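Local atomic coordinates of secreted effector protein SifA (Salmonella typhimurium, PDB entry 3CXB), a protein that is required, as a secreted effector that alters host cell physiology, for endosomal tubulation and the formation of Salmonella-induced filaments, and interacts with host PLEKHM2 (SKIP). Residues R64-F69 against I96-M101; R151-V156 against N180-L185; Q200-Y205 against F303-Q308. All coordinates share one frame; numbering follows the deposited sequence.

Interaction 1 (R64-F69 against I96-M101); sequences RLTEIF and IILRIM
Phe69 carries most of the contact between the helical segment 64-69 and the strand 96-101, and its chain is directed at the strand from CB onward. CB lies 4.0 Å from Leu98 CD1. With CG anti to the backbone N (chi1 -180°), the ring extends straight out from the helix, and CG and CD2 rest against the same methyl, CG at 3.9 Å from Leu98 CD1. Leu98 CB then sits almost squarely over one ring face, with CD1 and CE2 also beneath it, 3.7 Å from the centroid and 8° off the normal, a CH-pi contact. At the far end the ring comes up against the Arg99 backbone: CE1 is 3.5 Å from Arg99 N, and CZ, at the ring edge, comes 3.5 Å from Arg99 O. CE1 also meets Ile100 CG1 obliquely at 4.1 Å. Thr66 adds a lesser contact, its CA 4.1 Å from Leu98 CD1; its hydroxyl is engaged by Tyr158 and by Glu63 O. No hydrogen bond links the segments, so this is a helix packed on a sheet through apolar side chains. The two axes approach to 9.9 Å and run 33° apart. Strand 96-101 lies between strands 84-87 and 108-114 of the antiparallel five-stranded sheet; Leu65 rests on Ile112 of the latter, and Ile68 packs against helix 42-54.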
loop_
_atom_site.group_PDB
_atom_site.type_symbol
_atom_site.label_atom_id
_atom_site.label_comp_id
_atom_site.label_asym_id
_atom_site.label_seq_id
_atom_site.Cartn_x
_atom_site.Cartn_y
_atom_site.Cartn_z
ATOM N N ARG A 64 3.165 -2.858 6.504
ATOM C CA ARG A 64 4.045 -1.964 7.266
ATOM C C ARG A 64 5.499 -2.449 7.162
ATOM O O ARG A 64 6.451 -1.655 7.237
ATOM C CB ARG A 64 3.587 -1.906 8.721
ATOM C CG ARG A 64 4.438 -1.042 9.636
ATOM C CD ARG A 64 4.514 0.384 9.140
ATOM N NE ARG A 64 5.422 1.193 9.954
ATOM C CZ ARG A 64 6.059 2.269 9.501
ATOM N NH1 ARG A 64 6.867 2.954 10.302
ATOM N NH2 ARG A 64 5.890 2.650 8.238
ATOM N N LEU A 65 5.663 -3.760 6.996
ATOM C CA LEU A 65 6.990 -4.343 6.830
ATOM C C LEU A 65 7.629 -3.746 5.583
ATOM O O LEU A 65 8.734 -3.217 5.652
ATOM C CB LEU A 65 6.918 -5.856 6.621
ATOM C CG LEU A 65 8.050 -6.689 7.237
ATOM C CD1 LEU A 65 7.948 -8.092 6.744
ATOM C CD2 LEU A 65 9.388 -6.129 6.920
ATOM N N THR A 66 6.946 -3.836 4.444
ATOM C CA THR A 66 7.519 -3.297 3.211
ATOM C C THR A 66 7.800 -1.803 3.296
ATOM O O THR A 66 8.839 -1.346 2.794
ATOM C CB THR A 66 6.625 -3.544 1.985
ATOM O OG1 THR A 66 5.468 -2.701 2.066
ATOM C CG2 THR A 66 6.176 -5.007 1.932
ATOM N N GLU A 67 6.913 -1.042 3.942
ATOM C CA GLU A 67 7.153 0.394 4.032
ATOM C C GLU A 67 8.467 0.676 4.718
ATOM O O GLU A 67 9.309 1.425 4.207
ATOM C CB GLU A 67 6.061 1.118 4.830
ATOM C CG GLU A 67 4.693 1.212 4.194
ATOM C CD GLU A 67 3.683 1.836 5.128
ATOM O OE1 GLU A 67 2.521 2.035 4.701
ATOM O OE2 GLU A 67 4.052 2.121 6.296
ATOM N N ILE A 68 8.638 0.073 5.887
ATOM C CA ILE A 68 9.820 0.318 6.690
ATOM C C ILE A 68 11.073 0.053 5.917
ATOM O O ILE A 68 12.097 0.734 6.091
ATOM C CB ILE A 68 9.821 -0.528 7.966
ATOM C CG1 ILE A 68 8.552 -0.227 8.780
ATOM C CG2 ILE A 68 11.042 -0.186 8.803
ATOM C CD1 ILE A 68 8.336 -1.157 9.989
ATOM N N PHE A 69 10.985 -0.941 5.046
ATOM C CA PHE A 69 12.120 -1.303 4.229
ATOM C C PHE A 69 12.542 -0.078 3.403
ATOM O O PHE A 69 13.703 0.329 3.426
ATOM C CB PHE A 69 11.746 -2.457 3.302
ATOM C CG PHE A 69 12.868 -2.902 2.427
ATOM C CD1 PHE A 69 13.910 -3.667 2.947
ATOM C CD2 PHE A 69 12.889 -2.553 1.077
ATOM C CE1 PHE A 69 14.958 -4.091 2.145
ATOM C CE2 PHE A 69 13.935 -2.970 0.263
ATOM C CZ PHE A 69 14.979 -3.748 0.806
ATOM N N ILE A 96 8.034 -12.853 -2.937
ATOM C CA ILE A 96 8.883 -11.682 -3.137
ATOM C C ILE A 96 9.790 -11.506 -1.923
ATOM O O ILE A 96 9.390 -11.770 -0.787
ATOM C CB ILE A 96 8.060 -10.394 -3.410
ATOM C CG1 ILE A 96 9.015 -9.221 -3.629
ATOM C CG2 ILE A 96 7.101 -10.140 -2.294
ATOM C CD1 ILE A 96 8.386 -8.039 -4.297
ATOM N N ILE A 97 11.021 -11.074 -2.171
ATOM C CA ILE A 97 12.010 -10.897 -1.113
ATOM C C ILE A 97 12.612 -9.502 -1.137
ATOM O O ILE A 97 12.821 -8.936 -2.204
ATOM C CB ILE A 97 13.144 -11.898 -1.306
ATOM C CG1 ILE A 97 12.553 -13.283 -1.537
ATOM C CG2 ILE A 97 14.050 -11.900 -0.111
ATOM C CD1 ILE A 97 13.585 -14.337 -1.823
ATOM N N LEU A 98 12.885 -8.946 0.035
ATOM C CA LEU A 98 13.485 -7.620 0.131
ATOM C C LEU A 98 14.670 -7.895 1.006
ATOM O O LEU A 98 14.571 -8.708 1.916
ATOM C CB LEU A 98 12.552 -6.624 0.838
ATOM C CG LEU A 98 11.084 -6.591 0.389
ATOM C CD1 LEU A 98 10.342 -5.542 1.166
ATOM C CD2 LEU A 98 10.983 -6.284 -1.072
ATOM N N ARG A 99 15.786 -7.231 0.747
ATOM C CA ARG A 99 16.963 -7.482 1.549
ATOM C C ARG A 99 17.999 -6.379 1.520
ATOM O O ARG A 99 18.015 -5.549 0.622
ATOM C CB ARG A 99 17.601 -8.782 1.091
ATOM C CG ARG A 99 17.747 -8.856 -0.403
ATOM C CD ARG A 99 18.427 -10.144 -0.824
ATOM N NE ARG A 99 18.633 -10.173 -2.271
ATOM C CZ ARG A 99 19.425 -11.033 -2.903
ATOM N NH1 ARG A 99 19.536 -10.961 -4.223
ATOM N NH2 ARG A 99 20.103 -11.953 -2.222
ATOM N N ILE A 100 18.869 -6.389 2.518
ATOM C CA ILE A 100 19.935 -5.420 2.626
ATOM C C ILE A 100 21.212 -6.241 2.591
ATOM O O ILE A 100 21.443 -7.037 3.503
ATOM C CB ILE A 100 19.881 -4.676 3.981
ATOM C CG1 ILE A 100 18.516 -4.000 4.165
ATOM C CG2 ILE A 100 20.999 -3.635 4.056
ATOM C CD1 ILE A 100 18.366 -3.271 5.489
ATOM N N MET A 101 22.034 -6.049 1.558
ATOM C CA MET A 101 23.294 -6.790 1.404
ATOM C C MET A 101 24.469 -6.076 2.046
ATOM O O MET A 101 24.307 -5.028 2.654
ATOM C CB MET A 101 23.612 -6.997 -0.076
ATOM C CG MET A 101 22.551 -7.738 -0.848
ATOM S SD MET A 101 22.343 -9.398 -0.243
ATOM C CE MET A 101 21.019 -9.119 0.938
#

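Interaction 2 (R151-V156 against N180-L185); sequences RYSEIV and NIEGYL
Of the flat groups of helix 180-187, the Tyr184 ring turns to Met261 and Glu264 of helix 258-267, with Ile181 CA at its edge, in plane, whereas the carboxylate of Glu182 turns to Ser153 and is met from above its plane. Ser153 OG donates to Glu182 OE2 at 2.6 Å, OG lying 36° out of the carboxylate plane. Glu182 reaches it with an extended chain, CG anti to the backbone N (chi1 176°), and Ser153 OG is likewise anti to its own N, so the two side chains meet tip to tip. Ser153 is the last residue of strand 145-153 and begins a beta turn in which Val156 N bonds back to Ser153 O at 3.2 Å, leading into strand 158-167 of a three-stranded antiparallel meander; helix 180-187 follows the third strand and folds back against this turn. Beyond the polar pair the contact becomes apolar. Ile155 CG2 lies 3.9 Å from Leu185 CB, the two side chains running past each other in opposite directions. Val156 crosses Leu185 nearly at a right angle, with its CG1 3.8 Å from Leu185 CD2. Tyr186 and Leu189 also touch Ile155, while Leu185 leans on Met261.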
loop_
_atom_site.group_PDB
_atom_site.type_symbol
_atom_site.label_atom_id
_atom_site.label_comp_id
_atom_site.label_asym_id
_atom_site.label_seq_id
_atom_site.Cartn_x
_atom_site.Cartn_y
_atom_site.Cartn_z
ATOM N N ARG A 151 5.455 -7.494 -7.773
ATOM C CA ARG A 151 6.883 -7.453 -8.102
ATOM C C ARG A 151 7.346 -5.991 -8.099
ATOM O O ARG A 151 6.568 -5.088 -8.388
ATOM C CB ARG A 151 7.128 -8.106 -9.465
ATOM C CG ARG A 151 6.453 -7.397 -10.633
ATOM C CD ARG A 151 6.716 -8.104 -11.973
ATOM N NE ARG A 151 5.965 -9.354 -12.109
ATOM C CZ ARG A 151 6.504 -10.570 -12.103
ATOM N NH1 ARG A 151 5.728 -11.635 -12.238
ATOM N NH2 ARG A 151 7.817 -10.724 -11.967
ATOM N N TYR A 152 8.607 -5.767 -7.750
ATOM C CA TYR A 152 9.170 -4.425 -7.669
ATOM C C TYR A 152 8.978 -3.570 -8.911
ATOM O O TYR A 152 9.212 -4.028 -10.026
ATOM C CB TYR A 152 10.657 -4.526 -7.367
ATOM C CG TYR A 152 11.363 -3.199 -7.306
ATOM C CD1 TYR A 152 11.250 -2.379 -6.187
ATOM C CD2 TYR A 152 12.150 -2.765 -8.363
ATOM C CE1 TYR A 152 11.906 -1.162 -6.111
ATOM C CE2 TYR A 152 12.807 -1.543 -8.304
ATOM C CZ TYR A 152 12.684 -0.745 -7.170
ATOM O OH TYR A 152 13.353 0.454 -7.101
ATOM N N SER A 153 8.565 -2.323 -8.718
ATOM C CA SER A 153 8.372 -1.394 -9.827
ATOM C C SER A 153 9.194 -0.148 -9.528
ATOM O O SER A 153 8.836 0.629 -8.646
ATOM C CB SER A 153 6.903 -1.022 -9.945
ATOM O OG SER A 153 6.703 -0.060 -10.958
ATOM N N GLU A 154 10.285 0.054 -10.261
ATOM C CA GLU A 154 11.151 1.203 -10.002
ATOM C C GLU A 154 10.565 2.548 -10.385
ATOM O O GLU A 154 11.113 3.584 -10.027
ATOM C CB GLU A 154 12.510 1.026 -10.679
ATOM C CG GLU A 154 12.589 1.509 -12.114
ATOM C CD GLU A 154 14.014 1.471 -12.644
ATOM O OE1 GLU A 154 14.524 0.353 -12.905
ATOM O OE2 GLU A 154 14.624 2.557 -12.784
ATOM N N ILE A 155 9.460 2.539 -11.116
ATOM C CA ILE A 155 8.816 3.793 -11.489
ATOM C C ILE A 155 8.217 4.422 -10.242
ATOM O O ILE A 155 8.112 5.634 -10.143
ATOM C CB ILE A 155 7.708 3.574 -12.547
ATOM C CG1 ILE A 155 8.365 3.340 -13.900
ATOM C CG2 ILE A 155 6.791 4.787 -12.640
ATOM C CD1 ILE A 155 9.375 4.428 -14.264
ATOM N N VAL A 156 7.822 3.581 -9.296
ATOM C CA VAL A 156 7.262 4.029 -8.030
ATOM C C VAL A 156 8.255 3.717 -6.900
ATOM O O VAL A 156 8.072 4.159 -5.759
ATOM C CB VAL A 156 5.960 3.302 -7.727
ATOM C CG1 VAL A 156 4.865 3.801 -8.618
ATOM C CG2 VAL A 156 6.160 1.815 -7.924
ATOM N N ASN A 180 0.108 -4.617 -16.910
ATOM C CA ASN A 180 -0.191 -3.592 -17.896
ATOM C C ASN A 180 -0.377 -2.240 -17.217
ATOM O O ASN A 180 -0.183 -1.195 -17.842
ATOM C CB ASN A 180 -1.456 -3.960 -18.667
ATOM C CG ASN A 180 -1.314 -5.268 -19.422
ATOM O OD1 ASN A 180 -0.492 -5.382 -20.331
ATOM N ND2 ASN A 180 -2.110 -6.266 -19.045
ATOM N N ILE A 181 -0.754 -2.272 -15.937
ATOM C CA ILE A 181 -0.974 -1.059 -15.152
ATOM C C ILE A 181 0.301 -0.239 -15.012
ATOM O O ILE A 181 0.269 0.983 -15.116
ATOM C CB ILE A 181 -1.496 -1.387 -13.738
ATOM C CG1 ILE A 181 -2.866 -2.065 -13.829
ATOM C CG2 ILE A 181 -1.624 -0.105 -12.912
ATOM C CD1 ILE A 181 -3.460 -2.445 -12.472
ATOM N N GLU A 182 1.420 -0.908 -14.763
ATOM C CA GLU A 182 2.689 -0.202 -14.636
ATOM C C GLU A 182 2.962 0.581 -15.922
ATOM O O GLU A 182 3.647 1.611 -15.911
ATOM C CB GLU A 182 3.833 -1.183 -14.383
ATOM C CG GLU A 182 5.185 -0.500 -14.347
ATOM C CD GLU A 182 6.325 -1.451 -14.086
ATOM O OE1 GLU A 182 6.348 -2.539 -14.700
ATOM O OE2 GLU A 182 7.208 -1.099 -13.278
ATOM N N GLY A 183 2.422 0.069 -17.027
ATOM C CA GLY A 183 2.590 0.710 -18.318
ATOM C C GLY A 183 1.986 2.103 -18.343
ATOM O O GLY A 183 2.628 3.046 -18.790
ATOM N N TYR A 184 0.756 2.240 -17.860
ATOM C CA TYR A 184 0.088 3.538 -17.832
ATOM C C TYR A 184 0.981 4.593 -17.207
ATOM O O TYR A 184 0.817 5.776 -17.463
ATOM C CB TYR A 184 -1.212 3.449 -17.039
ATOM C CG TYR A 184 -2.307 2.677 -17.736
ATOM C CD1 TYR A 184 -3.045 3.254 -18.770
ATOM C CD2 TYR A 184 -2.606 1.368 -17.372
ATOM C CE1 TYR A 184 -4.061 2.542 -19.425
ATOM C CE2 TYR A 184 -3.616 0.647 -18.019
ATOM C CZ TYR A 184 -4.342 1.235 -19.040
ATOM O OH TYR A 184 -5.348 0.502 -19.646
ATOM N N LEU A 185 1.922 4.160 -16.379
ATOM C CA LEU A 185 2.832 5.088 -15.721
ATOM C C LEU A 185 4.063 5.333 -16.579
ATOM O O LEU A 185 4.673 6.405 -16.527
ATOM C CB LEU A 185 3.268 4.543 -14.358
ATOM C CG LEU A 185 2.248 4.463 -13.221
ATOM C CD1 LEU A 185 1.195 3.439 -13.553
ATOM C CD2 LEU A 185 2.951 4.075 -11.941
#

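Interaction 3 (Q200-Y205 against F303-Q308); sequences QEKATY and FRIDPQ
Phe303, the last residue of helix 283-303, opens the contact by directing its ring at helix 197-220. CG is anti to the carbonyl carbon (chi1 -49°), which turns the ring toward Lys202. The ring's outer atoms meet the aliphatic part of the lysine chain, CB to CD: CE2 is nearest Lys202 CB at 3.3 Å, and CD2 lies 3.7 Å from Lys202 CD, so the extended chain crosses the ring obliquely. CZ reaches back along the helix to Glu201 CB at 4.1 Å. Glu201 is the glutamate of the WxxxE signature shared by a group of bacterial effectors. Its chain bends at chi2 (60°), which carries the carboxylate away from the contact, and OE1 accepts a weak hydrogen bond from Ile258 N. Arg304 follows with positive phi, leaving the helical conformation and turning the chain. Ile305 then points back to the first helix, its CD1 4.3 Å from Lys202 CE, a looser extension of the Phe303 contact. Asp306 faces elsewhere: as N-cap of helix 307-324, it accepts Gln308 N through OD2 at 3.1 Å, from above the carboxylate plane. Pro307, in the first turn of that helix, sets its CB 3.8 Å from Tyr205 CE1, at the edge of the tyrosine ring. Tyr205 OH is hydrogen-bonded to Asp296 OD2, and the other oxygen of that aspartate takes a weak bond from Gln308 NE2. Apolar packing thus joins helix 197-220 to the short connection between helices 283-303 and 307-324. Phe299, on helix 283-303, lies against both the Phe303 and Tyr205 rings, their planes inclined at about 30°, and Lys209, further along helix 197-220, touches Pro307 and Gln308.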
loop_
_atom_site.group_PDB
_atom_site.type_symbol
_atom_site.label_atom_id
_atom_site.label_comp_id
_atom_site.label_asym_id
_atom_site.label_seq_id
_atom_site.Cartn_x
_atom_site.Cartn_y
_atom_site.Cartn_z
ATOM N N GLN A 200 -2.873 15.398 -9.393
ATOM C CA GLN A 200 -4.291 15.277 -9.694
ATOM C C GLN A 200 -4.880 14.075 -8.974
ATOM O O GLN A 200 -5.745 14.217 -8.109
ATOM C CB GLN A 200 -4.493 15.121 -11.206
ATOM C CG GLN A 200 -5.954 15.057 -11.641
ATOM C CD GLN A 200 -6.743 16.310 -11.266
ATOM O OE1 GLN A 200 -6.391 17.423 -11.659
ATOM N NE2 GLN A 200 -7.817 16.129 -10.503
ATOM N N GLU A 201 -4.392 12.894 -9.343
ATOM C CA GLU A 201 -4.842 11.627 -8.774
ATOM C C GLU A 201 -4.834 11.688 -7.253
ATOM O O GLU A 201 -5.779 11.260 -6.599
ATOM C CB GLU A 201 -3.930 10.500 -9.274
ATOM C CG GLU A 201 -4.384 9.089 -8.948
ATOM C CD GLU A 201 -5.738 8.749 -9.534
ATOM O OE1 GLU A 201 -5.959 9.062 -10.722
ATOM O OE2 GLU A 201 -6.576 8.163 -8.807
ATOM N N LYS A 202 -3.773 12.241 -6.690
ATOM C CA LYS A 202 -3.669 12.341 -5.253
ATOM C C LYS A 202 -4.856 13.076 -4.637
ATOM O O LYS A 202 -5.409 12.625 -3.640
ATOM C CB LYS A 202 -2.362 13.033 -4.870
ATOM C CG LYS A 202 -2.109 13.118 -3.370
ATOM C CD LYS A 202 -0.723 13.672 -3.102
ATOM C CE LYS A 202 -0.433 13.832 -1.615
ATOM N NZ LYS A 202 0.934 14.408 -1.410
ATOM N N ALA A 203 -5.263 14.198 -5.214
ATOM C CA ALA A 203 -6.387 14.935 -4.650
ATOM C C ALA A 203 -7.702 14.238 -4.958
ATOM O O ALA A 203 -8.493 13.971 -4.058
ATOM C CB ALA A 203 -6.415 16.362 -5.183
ATOM N N THR A 204 -7.922 13.927 -6.229
ATOM C CA THR A 204 -9.150 13.272 -6.669
ATOM C C THR A 204 -9.475 12.020 -5.873
ATOM O O THR A 204 -10.539 11.908 -5.260
ATOM C CB THR A 204 -9.058 12.864 -8.152
ATOM O OG1 THR A 204 -8.945 14.040 -8.957
ATOM C CG2 THR A 204 -10.303 12.076 -8.581
ATOM N N TYR A 205 -8.544 11.077 -5.909
ATOM C CA TYR A 205 -8.684 9.795 -5.228
ATOM C C TYR A 205 -8.959 9.966 -3.737
ATOM O O TYR A 205 -9.962 9.484 -3.218
ATOM C CB TYR A 205 -7.408 8.970 -5.450
ATOM C CG TYR A 205 -7.558 7.483 -5.212
ATOM C CD1 TYR A 205 -7.552 6.953 -3.917
ATOM C CD2 TYR A 205 -7.702 6.596 -6.289
ATOM C CE1 TYR A 205 -7.684 5.580 -3.706
ATOM C CE2 TYR A 205 -7.831 5.228 -6.086
ATOM C CZ TYR A 205 -7.818 4.729 -4.795
ATOM O OH TYR A 205 -7.900 3.374 -4.594
ATOM N N PHE A 303 1.909 6.998 -3.789
ATOM C CA PHE A 303 2.003 8.073 -2.810
ATOM C C PHE A 303 2.476 7.655 -1.430
ATOM O O PHE A 303 2.767 8.514 -0.582
ATOM C CB PHE A 303 0.649 8.790 -2.691
ATOM C CG PHE A 303 0.058 9.181 -4.016
ATOM C CD1 PHE A 303 -0.633 8.244 -4.778
ATOM C CD2 PHE A 303 0.278 10.448 -4.545
ATOM C CE1 PHE A 303 -1.097 8.559 -6.037
ATOM C CE2 PHE A 303 -0.185 10.772 -5.804
ATOM C CZ PHE A 303 -0.868 9.821 -6.557
ATOM N N ARG A 304 2.567 6.347 -1.205
ATOM C CA ARG A 304 2.989 5.819 0.088
ATOM C C ARG A 304 2.084 6.378 1.179
ATOM O O ARG A 304 2.546 6.884 2.208
ATOM C CB ARG A 304 4.435 6.182 0.396
ATOM C CG ARG A 304 5.137 5.114 1.210
ATOM C CD ARG A 304 5.025 3.716 0.533
ATOM N NE ARG A 304 5.335 3.739 -0.902
ATOM C CZ ARG A 304 6.540 3.989 -1.413
ATOM N NH1 ARG A 304 6.713 4.007 -2.724
ATOM N NH2 ARG A 304 7.582 4.194 -0.624
ATOM N N ILE A 305 0.787 6.287 0.909
ATOM C CA ILE A 305 -0.271 6.733 1.798
ATOM C C ILE A 305 -1.310 5.638 1.757
ATOM O O ILE A 305 -1.571 5.054 0.703
ATOM C CB ILE A 305 -0.942 8.013 1.288
ATOM C CG1 ILE A 305 0.030 9.180 1.383
ATOM C CG2 ILE A 305 -2.236 8.284 2.080
ATOM C CD1 ILE A 305 -0.635 10.506 1.123
ATOM N N ASP A 306 -1.917 5.351 2.891
ATOM C CA ASP A 306 -2.923 4.307 2.911
ATOM C C ASP A 306 -4.281 4.981 2.701
ATOM O O ASP A 306 -4.811 5.648 3.591
ATOM C CB ASP A 306 -2.854 3.560 4.254
ATOM C CG ASP A 306 -3.818 2.387 4.336
ATOM O OD1 ASP A 306 -3.779 1.676 5.367
ATOM O OD2 ASP A 306 -4.612 2.172 3.386
ATOM N N PRO A 307 -4.844 4.837 1.504
ATOM C CA PRO A 307 -6.138 5.436 1.203
ATOM C C PRO A 307 -7.231 5.063 2.203
ATOM O O PRO A 307 -8.159 5.846 2.425
ATOM C CB PRO A 307 -6.427 4.937 -0.213
ATOM C CG PRO A 307 -5.587 3.686 -0.328
ATOM C CD PRO A 307 -4.322 4.110 0.342
ATOM N N GLN A 308 -7.118 3.884 2.822
ATOM C CA GLN A 308 -8.126 3.438 3.798
ATOM C C GLN A 308 -7.916 4.125 5.129
ATOM O O GLN A 308 -8.868 4.369 5.882
ATOM C CB GLN A 308 -8.070 1.920 3.999
ATOM C CG GLN A 308 -8.706 1.125 2.887
ATOM C CD GLN A 308 -10.180 1.437 2.706
ATOM O OE1 GLN A 308 -11.018 1.043 3.508
ATOM N NE2 GLN A 308 -10.500 2.152 1.642
#

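The contacts follow one another along the chain, each closing before the next opens. Interaction 1 belongs to the five-stranded sheet and its helical cover, interaction 2 to the three-stranded meander, and interaction 3 to the helices that follow. The centres of interactions 1 and 2 lie about 18 Å apart. Those of interactions 2 and 3 are about 16 Å apart. Segment 151-156 touches both neighbours, through its strand end, where Arg151 CA is 4.1 Å from Ile96 CD1, and through its turn, where Val156 O lies 3.3 Å from Arg304 NH1, a weak hydrogen bond. Such continuity is consistent with the need for both N- and C-terminal domains in tubule formation.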